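Long-range contacts in phosphoribosylaminoimidazole-succinocarboxamide synthase (Ehrlichia chaffeensis str. Arkansas, PDB 3KRE), which catalyses the ATP-dependent joining of L-aspartate to 5-amino-1-(5-phospho-D-ribosyl)imidazole-4-carboxylate, giving SAICAR in de novo purine biosynthesis: residues N71-L82 / L214-T222; E168-I179 / F201-L212. All coordinates share one frame; numbering follows the deposited sequence. Where two conformers were deposited one is given.

Contact 1. Residues N71-L82 / L214-T222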
loop_
_atom_site.group_PDB
_atom_site.type_symbol
_atom_site.label_atom_id
_atom_site.label_comp_id
_atom_site.label_asym_id
_atom_site.label_seq_id
_atom_site.Cartn_x
_atom_site.Cartn_y
_atom_site.Cartn_z
ATOM N N ASN A 71 -3.013 0.074 -11.145
ATOM C CA ASN A 71 -2.723 -0.328 -9.769
ATOM C C ASN A 71 -2.581 -1.851 -9.643
ATOM O O ASN A 71 -1.660 -2.355 -8.976
ATOM C CB ASN A 71 -3.790 0.209 -8.779
ATOM C CG ASN A 71 -3.619 1.681 -8.459
ATOM O OD1 ASN A 71 -4.446 2.284 -7.750
ATOM N ND2 ASN A 71 -2.587 2.264 -8.974
ATOM N N ASN A 72 -3.434 -2.584 -10.354
ATOM C CA ASN A 72 -3.335 -4.030 -10.420
ATOM C C ASN A 72 -1.966 -4.481 -10.950
ATOM O O ASN A 72 -1.268 -5.304 -10.334
ATOM C CB ASN A 72 -4.466 -4.577 -11.292
ATOM C CG ASN A 72 -4.447 -6.068 -11.394
ATOM O OD1 ASN A 72 -4.300 -6.776 -10.370
ATOM N ND2 ASN A 72 -4.592 -6.577 -12.616
ATOM N N TYR A 73 -1.580 -3.934 -12.094
ATOM C CA TYR A 73 -0.275 -4.252 -12.688
ATOM C C TYR A 73 0.904 -3.827 -11.813
ATOM O O TYR A 73 1.834 -4.603 -11.613
ATOM C CB TYR A 73 -0.128 -3.648 -14.065
ATOM C CG TYR A 73 -1.036 -4.255 -15.116
ATOM C CD1 TYR A 73 -1.272 -5.635 -15.135
ATOM C CD2 TYR A 73 -1.559 -3.485 -16.134
ATOM C CE1 TYR A 73 -2.044 -6.208 -16.100
ATOM C CE2 TYR A 73 -2.348 -4.050 -17.125
ATOM C CZ TYR A 73 -2.592 -5.427 -17.087
ATOM O OH TYR A 73 -3.346 -6.073 -18.059
ATOM N N ILE A 74 0.863 -2.618 -11.276
ATOM C CA ILE A 74 1.940 -2.141 -10.417
ATOM C C ILE A 74 2.033 -2.981 -9.142
ATOM O O ILE A 74 3.128 -3.402 -8.749
ATOM C CB ILE A 74 1.775 -0.630 -10.048
ATOM C CG1 ILE A 74 1.977 0.197 -11.287
ATOM C CG2 ILE A 74 2.777 -0.218 -8.958
ATOM C CD1 ILE A 74 1.448 1.693 -11.190
ATOM N N SER A 75 0.910 -3.244 -8.509
ATOM C CA SER A 75 0.930 -4.023 -7.253
ATOM C C SER A 75 1.404 -5.468 -7.438
ATOM O O SER A 75 2.260 -5.964 -6.676
ATOM C CB SER A 75 -0.449 -3.974 -6.583
ATOM O OG SER A 75 -0.363 -4.463 -5.265
ATOM N N SER A 76 0.854 -6.157 -8.443
ATOM C CA SER A 76 1.311 -7.501 -8.755
ATOM C C SER A 76 2.824 -7.499 -9.035
ATOM O O SER A 76 3.530 -8.367 -8.532
ATOM C CB SER A 76 0.509 -8.088 -9.923
ATOM O OG SER A 76 0.594 -7.280 -11.081
ATOM N N PHE A 77 3.304 -6.509 -9.806
ATOM C CA PHE A 77 4.711 -6.381 -10.109
ATOM C C PHE A 77 5.552 -6.234 -8.855
ATOM O O PHE A 77 6.559 -6.927 -8.689
ATOM C CB PHE A 77 4.952 -5.192 -11.072
ATOM C CG PHE A 77 6.377 -4.999 -11.451
ATOM C CD1 PHE A 77 6.936 -5.710 -12.516
ATOM C CD2 PHE A 77 7.172 -4.121 -10.740
ATOM C CE1 PHE A 77 8.247 -5.522 -12.867
ATOM C CE2 PHE A 77 8.474 -3.950 -11.064
ATOM C CZ PHE A 77 9.022 -4.642 -12.129
ATOM N N LEU A 78 5.186 -5.272 -8.009
ATOM C CA LEU A 78 5.923 -5.004 -6.766
ATOM C C LEU A 78 5.806 -6.142 -5.730
ATOM O O LEU A 78 6.799 -6.477 -5.047
ATOM C CB LEU A 78 5.474 -3.664 -6.161
ATOM C CG LEU A 78 5.851 -2.418 -7.013
ATOM C CD1 LEU A 78 5.270 -1.146 -6.390
ATOM C CD2 LEU A 78 7.406 -2.228 -7.343
ATOM N N MET A 79 4.642 -6.779 -5.650
ATOM C CA MET A 79 4.511 -7.960 -4.788
ATOM C C MET A 79 5.551 -9.026 -5.197
ATOM O O MET A 79 6.269 -9.566 -4.361
ATOM C CB MET A 79 3.087 -8.565 -4.871
ATOM C CG MET A 79 1.953 -7.752 -4.191
ATOM S SD MET A 79 1.866 -8.079 -2.426
ATOM C CE MET A 79 0.718 -6.810 -1.872
ATOM N N LYS A 80 5.637 -9.314 -6.492
ATOM C CA LYS A 80 6.582 -10.275 -6.988
ATOM C C LYS A 80 8.033 -9.869 -6.737
ATOM O O LYS A 80 8.835 -10.723 -6.393
ATOM C CB LYS A 80 6.328 -10.547 -8.475
ATOM C CG LYS A 80 7.319 -11.454 -9.131
ATOM C CD LYS A 80 7.336 -12.869 -8.491
ATOM C CE LYS A 80 7.934 -13.893 -9.434
ATOM N NZ LYS A 80 9.371 -13.575 -9.715
ATOM N N LYS A 81 8.369 -8.585 -6.895
ATOM C CA LYS A 81 9.696 -8.107 -6.509
ATOM C C LYS A 81 10.009 -8.350 -5.042
ATOM O O LYS A 81 11.126 -8.721 -4.688
ATOM C CB LYS A 81 9.825 -6.634 -6.843
ATOM C CG LYS A 81 9.922 -6.323 -8.338
ATOM C CD LYS A 81 11.094 -7.029 -8.951
ATOM C CE LYS A 81 11.309 -6.650 -10.387
ATOM N NZ LYS A 81 12.743 -6.877 -10.754
ATOM N N LEU A 82 9.013 -8.175 -4.190
ATOM C CA LEU A 82 9.172 -8.415 -2.762
ATOM C C LEU A 82 9.257 -9.897 -2.462
ATOM O O LEU A 82 10.107 -10.302 -1.695
ATOM C CB LEU A 82 8.062 -7.758 -1.955
ATOM C CG LEU A 82 8.028 -6.225 -2.001
ATOM C CD1 LEU A 82 6.762 -5.702 -1.287
ATOM C CD2 LEU A 82 9.302 -5.628 -1.358
ATOM N N LEU A 214 2.179 -9.910 3.701
ATOM C CA LEU A 214 1.837 -8.621 3.131
ATOM C C LEU A 214 0.559 -8.741 2.273
ATOM O O LEU A 214 0.424 -9.641 1.424
ATOM C CB LEU A 214 2.976 -8.073 2.278
ATOM C CG LEU A 214 2.826 -6.620 1.849
ATOM C CD1 LEU A 214 2.931 -5.676 3.057
ATOM C CD2 LEU A 214 3.916 -6.333 0.822
ATOM N N ALA A 215 -0.360 -7.811 2.489
ATOM C CA ALA A 215 -1.677 -7.869 1.828
ATOM C C ALA A 215 -2.002 -6.525 1.164
ATOM O O ALA A 215 -1.097 -5.763 0.842
ATOM C CB ALA A 215 -2.697 -8.258 2.848
ATOM N N ASP A 216 -3.294 -6.236 0.959
ATOM C CA ASP A 216 -3.738 -5.004 0.292
ATOM C C ASP A 216 -2.975 -4.776 -1.014
ATOM O O ASP A 216 -2.876 -5.713 -1.797
ATOM C CB ASP A 216 -3.668 -3.800 1.223
ATOM C CG ASP A 216 -4.519 -2.642 0.717
ATOM O OD1 ASP A 216 -5.710 -2.861 0.521
ATOM O OD2 ASP A 216 -3.987 -1.559 0.412
ATOM N N GLU A 217 -2.461 -3.571 -1.273
ATOM C CA GLU A 217 -1.787 -3.303 -2.528
ATOM C C GLU A 217 -0.577 -2.441 -2.296
ATOM O O GLU A 217 -0.471 -1.741 -1.267
ATOM C CB GLU A 217 -2.729 -2.595 -3.496
ATOM C CG GLU A 217 -3.162 -1.222 -3.009
ATOM C CD GLU A 217 -4.172 -0.575 -3.939
ATOM O OE1 GLU A 217 -3.779 -0.013 -4.987
ATOM O OE2 GLU A 217 -5.363 -0.657 -3.630
ATOM N N ILE A 218 0.322 -2.469 -3.266
ATOM C CA ILE A 218 1.446 -1.560 -3.290
ATOM C C ILE A 218 1.349 -0.846 -4.614
ATOM O O ILE A 218 1.662 -1.399 -5.656
ATOM C CB ILE A 218 2.788 -2.289 -3.191
ATOM C CG1 ILE A 218 2.802 -3.208 -1.950
ATOM C CG2 ILE A 218 3.950 -1.258 -3.174
ATOM C CD1 ILE A 218 3.859 -4.289 -2.107
ATOM N N SER A 219 0.908 0.404 -4.565
ATOM C CA SER A 219 0.630 1.121 -5.795
ATOM C C SER A 219 0.725 2.625 -5.552
ATOM O O SER A 219 0.943 3.049 -4.411
ATOM C CB SER A 219 -0.786 0.765 -6.265
ATOM O OG SER A 219 -1.756 1.419 -5.451
ATOM N N PRO A 220 0.483 3.432 -6.603
ATOM C CA PRO A 220 0.407 4.877 -6.384
ATOM C C PRO A 220 -0.780 5.322 -5.511
ATOM O O PRO A 220 -0.815 6.456 -5.087
ATOM C CB PRO A 220 0.385 5.448 -7.804
ATOM C CG PRO A 220 0.935 4.359 -8.668
ATOM C CD PRO A 220 0.519 3.101 -8.043
ATOM N N ASP A 221 -1.727 4.423 -5.190
ATOM C CA ASP A 221 -2.748 4.741 -4.190
ATOM C C ASP A 221 -2.198 4.640 -2.758
ATOM O O ASP A 221 -2.815 5.171 -1.825
ATOM C CB ASP A 221 -3.948 3.798 -4.300
ATOM C CG ASP A 221 -4.990 4.287 -5.258
ATOM O OD1 ASP A 221 -4.714 5.180 -6.099
ATOM O OD2 ASP A 221 -6.132 3.812 -5.106
ATOM N N THR A 222 -1.097 3.903 -2.579
ATOM C CA THR A 222 -0.586 3.610 -1.226
ATOM C C THR A 222 0.885 4.046 -1.000
ATOM O O THR A 222 1.397 3.848 0.091
ATOM C CB THR A 222 -0.721 2.089 -0.899
ATOM O OG1 THR A 222 0.113 1.337 -1.789
ATOM C CG2 THR A 222 -2.240 1.623 -0.978
#
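The Ser75 side chain is turned, chi1 -167°, to put OG on the backbone N of Ile218. OG points away from its own backbone N and over to the loop. There it accepts a nearly straight hydrogen bond from Ile218 N, 2.9 Å long with 167° at the hydrogen. The Ile218 carbonyl turns back to the helix, and its O lies 3.2 Å from Ser75 CA in a CA-H...O contact. The loop is thus pinned by its backbone at the point where the two segments run closest, by their CA atoms.

In the conformer given, Ile218 CG2 packs on CD1 of Leu78, while its CD1 lies beside Met79 CE and probably near Leu82. Met79 is bent at chi2, and its CE comes within 3.4 Å of Ala215 O. Leu82 CD1 also touches Leu214 CD2 at 3.6 Å, the two side chains crossing at about a right angle. Toward the start of helix segment 71-82, Ile74 CD1 reaches the CD and CG side of Pro220, 3.6 Å from its CD.

Beyond this apolar row the loop holds its own shape. Ser219 OG accepts from Asp221 N, which makes an ST turn, and donates to Glu217 OE1. Glu217 OE2 is salt-bridged to Lys34, while Asp221 is held by Lys67 and Tyr250.

This buried contact fixes helix 67-84 to the loop between strands 213-214 and 223-227. Helix 246-257 covers Ile74 and Pro220, helix 166-189 covers Leu78 and Leu82, and strand 91-94 lies against Met79.

Contact 2. Residues E168-I179 / F201-L212. With EDO (1,2-ethanediol), chain M.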
loop_
_atom_site.group_PDB
_atom_site.type_symbol
_atom_site.label_atom_id
_atom_site.label_comp_id
_atom_site.label_asym_id
_atom_site.label_seq_id
_atom_site.Cartn_x
_atom_site.Cartn_y
_atom_site.Cartn_z
ATOM N N GLU A 168 5.592 -10.439 16.977
ATOM C CA GLU A 168 4.996 -9.952 15.716
ATOM C C GLU A 168 5.224 -8.471 15.481
ATOM O O GLU A 168 5.452 -8.050 14.349
ATOM C CB GLU A 168 3.492 -10.237 15.666
ATOM C CG GLU A 168 3.194 -11.724 15.588
ATOM C CD GLU A 168 1.726 -12.046 15.705
ATOM O OE1 GLU A 168 0.987 -11.311 16.418
ATOM O OE2 GLU A 168 1.320 -13.038 15.063
ATOM N N LEU A 169 5.176 -7.672 16.550
ATOM C CA LEU A 169 5.344 -6.253 16.389
ATOM C C LEU A 169 6.801 -5.956 16.018
ATOM O O LEU A 169 7.086 -5.128 15.135
ATOM C CB LEU A 169 4.861 -5.509 17.646
ATOM C CG LEU A 169 4.884 -3.986 17.691
ATOM C CD1 LEU A 169 4.256 -3.409 16.463
ATOM C CD2 LEU A 169 4.173 -3.523 18.944
ATOM N N GLU A 170 7.750 -6.631 16.663
ATOM C CA GLU A 170 9.138 -6.421 16.254
ATOM C C GLU A 170 9.300 -6.889 14.794
ATOM O O GLU A 170 9.981 -6.238 14.000
ATOM C CB GLU A 170 10.100 -7.142 17.202
ATOM C CG GLU A 170 11.572 -7.290 16.701
ATOM C CD GLU A 170 12.360 -6.002 16.363
ATOM O OE1 GLU A 170 11.823 -4.989 15.791
ATOM O OE2 GLU A 170 13.607 -6.050 16.602
ATOM N N LYS A 171 8.685 -8.019 14.448
ATOM C CA LYS A 171 8.799 -8.550 13.073
ATOM C C LYS A 171 8.198 -7.574 12.045
ATOM O O LYS A 171 8.784 -7.320 11.002
ATOM C CB LYS A 171 8.123 -9.905 12.966
ATOM C CG LYS A 171 8.174 -10.562 11.605
ATOM C CD LYS A 171 9.538 -11.116 11.241
ATOM C CE LYS A 171 9.437 -12.112 10.054
ATOM N NZ LYS A 171 8.995 -13.518 10.418
ATOM N N ILE A 172 7.041 -7.013 12.358
ATOM C CA ILE A 172 6.375 -6.135 11.403
ATOM C C ILE A 172 7.231 -4.907 11.107
ATOM O O ILE A 172 7.267 -4.405 9.975
ATOM C CB ILE A 172 4.932 -5.791 11.865
ATOM C CG1 ILE A 172 4.051 -5.440 10.669
ATOM C CG2 ILE A 172 4.869 -4.666 12.862
ATOM C CD1 ILE A 172 2.573 -5.475 11.038
ATOM N N LYS A 173 7.969 -4.447 12.109
ATOM C CA LYS A 173 8.847 -3.297 11.899
ATOM C C LYS A 173 10.066 -3.697 11.044
ATOM O O LYS A 173 10.480 -2.954 10.130
ATOM C CB LYS A 173 9.259 -2.696 13.230
ATOM C CG LYS A 173 8.058 -2.195 14.035
ATOM C CD LYS A 173 8.487 -1.336 15.239
ATOM C CE LYS A 173 8.895 -2.149 16.376
ATOM N NZ LYS A 173 9.454 -1.242 17.460
ATOM N N ILE A 174 10.615 -4.865 11.312
ATOM C CA ILE A 174 11.782 -5.353 10.541
ATOM C C ILE A 174 11.362 -5.532 9.066
ATOM O O ILE A 174 12.077 -5.088 8.121
ATOM C CB ILE A 174 12.310 -6.675 11.101
ATOM C CG1 ILE A 174 13.004 -6.447 12.459
ATOM C CG2 ILE A 174 13.242 -7.366 10.082
ATOM C CD1 ILE A 174 13.226 -7.771 13.241
ATOM N N LEU A 175 10.207 -6.153 8.862
ATOM C CA LEU A 175 9.694 -6.402 7.506
ATOM C C LEU A 175 9.408 -5.088 6.795
ATOM O O LEU A 175 9.716 -4.953 5.605
ATOM C CB LEU A 175 8.411 -7.267 7.537
ATOM C CG LEU A 175 8.583 -8.724 7.959
ATOM C CD1 LEU A 175 7.181 -9.428 8.111
ATOM C CD2 LEU A 175 9.506 -9.516 6.969
ATOM N N SER A 176 8.787 -4.142 7.509
ATOM C CA SER A 176 8.463 -2.834 6.938
ATOM C C SER A 176 9.707 -2.105 6.480
ATOM O O SER A 176 9.733 -1.533 5.373
ATOM C CB SER A 176 7.615 -1.991 7.928
ATOM O OG SER A 176 6.349 -2.595 8.105
ATOM N N LEU A 177 10.759 -2.097 7.293
ATOM C CA LEU A 177 12.010 -1.470 6.910
ATOM C C LEU A 177 12.708 -2.208 5.744
ATOM O O LEU A 177 13.331 -1.572 4.886
ATOM C CB LEU A 177 12.949 -1.361 8.135
ATOM C CG LEU A 177 12.402 -0.432 9.220
ATOM C CD1 LEU A 177 13.249 -0.454 10.517
ATOM C CD2 LEU A 177 12.298 1.010 8.612
ATOM N N LYS A 178 12.639 -3.535 5.726
ATOM C CA LYS A 178 13.232 -4.310 4.633
ATOM C C LYS A 178 12.478 -3.990 3.326
ATOM O O LYS A 178 13.099 -3.750 2.280
ATOM C CB LYS A 178 13.198 -5.816 4.937
ATOM C CG LYS A 178 13.755 -6.741 3.826
ATOM C CD LYS A 178 13.915 -8.240 4.307
ATOM C CE LYS A 178 14.130 -9.207 3.084
ATOM N NZ LYS A 178 14.225 -10.652 3.461
ATOM N N ILE A 179 11.163 -3.959 3.417
ATOM C CA ILE A 179 10.310 -3.605 2.272
ATOM C C ILE A 179 10.658 -2.197 1.801
ATOM O O ILE A 179 10.769 -1.944 0.592
ATOM C CB ILE A 179 8.793 -3.775 2.618
ATOM C CG1 ILE A 179 8.454 -5.254 2.759
ATOM C CG2 ILE A 179 7.890 -3.111 1.522
ATOM C CD1 ILE A 179 7.160 -5.575 3.518
ATOM N N PHE A 201 -0.929 -6.017 6.693
ATOM C CA PHE A 201 -0.545 -7.411 6.775
ATOM C C PHE A 201 -1.728 -8.230 7.253
ATOM O O PHE A 201 -2.619 -7.720 7.935
ATOM C CB PHE A 201 0.584 -7.577 7.775
ATOM C CG PHE A 201 1.928 -6.983 7.318
ATOM C CD1 PHE A 201 2.909 -7.779 6.741
ATOM C CD2 PHE A 201 2.196 -5.630 7.506
ATOM C CE1 PHE A 201 4.138 -7.201 6.341
ATOM C CE2 PHE A 201 3.425 -5.080 7.084
ATOM C CZ PHE A 201 4.368 -5.871 6.546
ATOM N N GLY A 202 -1.675 -9.528 6.970
ATOM C CA GLY A 202 -2.669 -10.458 7.479
ATOM C C GLY A 202 -2.025 -11.788 7.821
ATOM O O GLY A 202 -0.823 -11.971 7.645
ATOM N N LYS A 203 -2.820 -12.676 8.370
ATOM C CA LYS A 203 -2.319 -13.964 8.786
ATOM C C LYS A 203 -3.204 -15.040 8.211
ATOM O O LYS A 203 -4.423 -14.801 7.966
ATOM C CB LYS A 203 -2.278 -14.051 10.307
ATOM C CG LYS A 203 -1.206 -13.170 10.918
ATOM C CD LYS A 203 -0.792 -13.635 12.289
ATOM C CE LYS A 203 -1.648 -13.109 13.376
ATOM N NZ LYS A 203 -1.219 -13.735 14.708
ATOM N N LEU A 204 -2.577 -16.205 7.983
ATOM C CA LEU A 204 -3.300 -17.354 7.457
ATOM C C LEU A 204 -4.367 -17.778 8.414
ATOM O O LEU A 204 -4.221 -17.781 9.668
ATOM C CB LEU A 204 -2.414 -18.551 7.108
ATOM C CG LEU A 204 -1.205 -18.380 6.177
ATOM C CD1 LEU A 204 -0.299 -19.610 6.205
ATOM C CD2 LEU A 204 -1.670 -18.065 4.748
ATOM N N HIS A 205 -5.468 -18.114 7.750
ATOM C CA HIS A 205 -6.569 -18.889 8.260
ATOM C C HIS A 205 -6.121 -19.980 9.109
ATOM O O HIS A 205 -5.316 -20.803 8.655
ATOM C CB HIS A 205 -7.296 -19.641 7.154
ATOM N N ASN A 206 -6.694 -20.025 10.298
ATOM C CA ASN A 206 -6.697 -21.256 11.048
ATOM C C ASN A 206 -5.276 -21.698 11.384
ATOM O O ASN A 206 -5.033 -22.871 11.625
ATOM C CB ASN A 206 -7.366 -22.358 10.229
ATOM C CG ASN A 206 -8.850 -22.085 9.914
ATOM O OD1 ASN A 206 -9.474 -21.154 10.439
ATOM N ND2 ASN A 206 -9.422 -22.948 9.107
ATOM N N ASP A 207 -4.352 -20.752 11.408
ATOM C CA ASP A 207 -2.992 -21.057 11.774
ATOM C C ASP A 207 -2.576 -20.023 12.790
ATOM O O ASP A 207 -2.290 -18.908 12.442
ATOM C CB ASP A 207 -2.131 -21.024 10.520
ATOM C CG ASP A 207 -0.671 -21.291 10.796
ATOM O OD1 ASP A 207 -0.289 -21.471 11.962
ATOM O OD2 ASP A 207 0.076 -21.292 9.804
ATOM N N GLU A 208 -2.548 -20.422 14.059
ATOM C CA GLU A 208 -2.245 -19.479 15.162
ATOM C C GLU A 208 -0.760 -19.136 15.181
ATOM O O GLU A 208 -0.356 -18.201 15.870
ATOM C CB GLU A 208 -2.704 -20.051 16.525
ATOM C CG GLU A 208 -1.845 -21.147 17.218
ATOM C CD GLU A 208 -1.906 -22.576 16.605
ATOM O OE1 GLU A 208 -2.521 -22.771 15.538
ATOM O OE2 GLU A 208 -1.296 -23.514 17.221
ATOM N N GLN A 209 0.038 -19.868 14.412
ATOM C CA GLN A 209 1.480 -19.572 14.276
ATOM C C GLN A 209 1.833 -18.985 12.915
ATOM O O GLN A 209 3.012 -18.921 12.538
ATOM C CB GLN A 209 2.295 -20.844 14.535
ATOM C CG GLN A 209 2.111 -21.411 15.940
ATOM C CD GLN A 209 2.638 -20.493 17.009
ATOM O OE1 GLN A 209 3.458 -19.627 16.729
ATOM N NE2 GLN A 209 2.190 -20.686 18.239
ATOM N N SER A 210 0.819 -18.506 12.199
ATOM C CA SER A 210 1.012 -17.892 10.895
ATOM C C SER A 210 2.041 -16.757 10.987
ATOM O O SER A 210 2.036 -15.988 11.944
ATOM C CB SER A 210 -0.308 -17.312 10.411
ATOM O OG SER A 210 -0.174 -16.713 9.158
ATOM N N ASP A 211 2.908 -16.655 9.997
ATOM C CA ASP A 211 3.761 -15.466 9.898
ATOM C C ASP A 211 2.889 -14.340 9.306
ATOM O O ASP A 211 1.706 -14.541 8.993
ATOM C CB ASP A 211 5.000 -15.782 9.058
ATOM C CG ASP A 211 6.178 -14.825 9.290
ATOM O OD1 ASP A 211 6.068 -13.806 10.024
ATOM O OD2 ASP A 211 7.248 -15.136 8.718
ATOM N N LEU A 212 3.469 -13.147 9.195
ATOM C CA LEU A 212 2.787 -11.974 8.716
ATOM C C LEU A 212 2.931 -11.923 7.195
ATOM O O LEU A 212 4.052 -11.984 6.663
ATOM C CB LEU A 212 3.423 -10.729 9.357
ATOM C CG LEU A 212 3.310 -10.648 10.880
ATOM C CD1 LEU A 212 4.123 -9.423 11.437
ATOM C CD2 LEU A 212 1.836 -10.607 11.303
HETATM C C1 EDO M . -10.128 -17.894 12.760
HETATM O O1 EDO M . -10.188 -19.285 12.386
HETATM C C2 EDO M . -9.324 -17.022 11.788
HETATM O O2 EDO M . -8.821 -17.765 10.660
HETATM O O HOH W 1 -1.206 -12.351 17.250
HETATM O O HOH W 2 3.045 -13.769 13.115
#
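Glu168 and Lys203 form a salt bridge, with Lys203 NZ donating to OE2 at 2.7 Å on the syn lone pair. One water links Glu168 OE1 to Lys203 NZ. A second joins OE2 to Ser210 O, so the carboxylate is tied to both arms of the hairpin. Thr165 N also binds Glu168 OE1.

Lys171 makes the other salt bridge. Bends at chi2 and chi4 carry its NZ across to the Asp211 carboxylate, where it meets OD2 at 2.9 Å and OD1 more weakly. Asp211 OD2 is shared with Lys88, and OD1 takes the backbone N-H of Leu212 from above the carboxylate plane. These bonds probably hold the carboxylate in place.

Inside the charged pairs lies an apolar layer. Leu212 CD1 packs against the helix, 3.5 Å from Glu168 O, and also touches Ile172 CB. Ile172 CG1 sits over one face of the Phe201 ring, a CH-pi contact 4.0 Å from the centroid. Leu175 CD1 and Ile179 CD1 also border the ring. Ser176 OG lies near it too, but its hydrogen bond goes to Ile172 O in its own helix.

Helix 166-189 therefore packs across the end of strand 192-204 and the returning chain of its hairpin. Strands 110-115 and 133-143 continue the floor under the helix, through Val112 and Phe141 against Ile172.

Overall arrangement
Contact 2 is nested inside the chain loop closed by contact 1, and their centres lie about 17 Å apart. They still touch directly. Leu214 CD1 reaches Phe201 CZ at 3.8 Å, and Leu82 CD1 reaches Ile179 CG2 at 4.0 Å. One apolar core thus runs from helix 67-84 through strand 213-214 to helix 166-189. Contact 1 is the more central and more buried, whereas contact 2 ends in a hairpin on the outside of the molecule. Each contact has a 1,2-ethanediol nearby, probably from the crystallisation liquor. One lies about 6 Å from the Asp221 side chain, and another is bound by Asn206 at the hairpin tip.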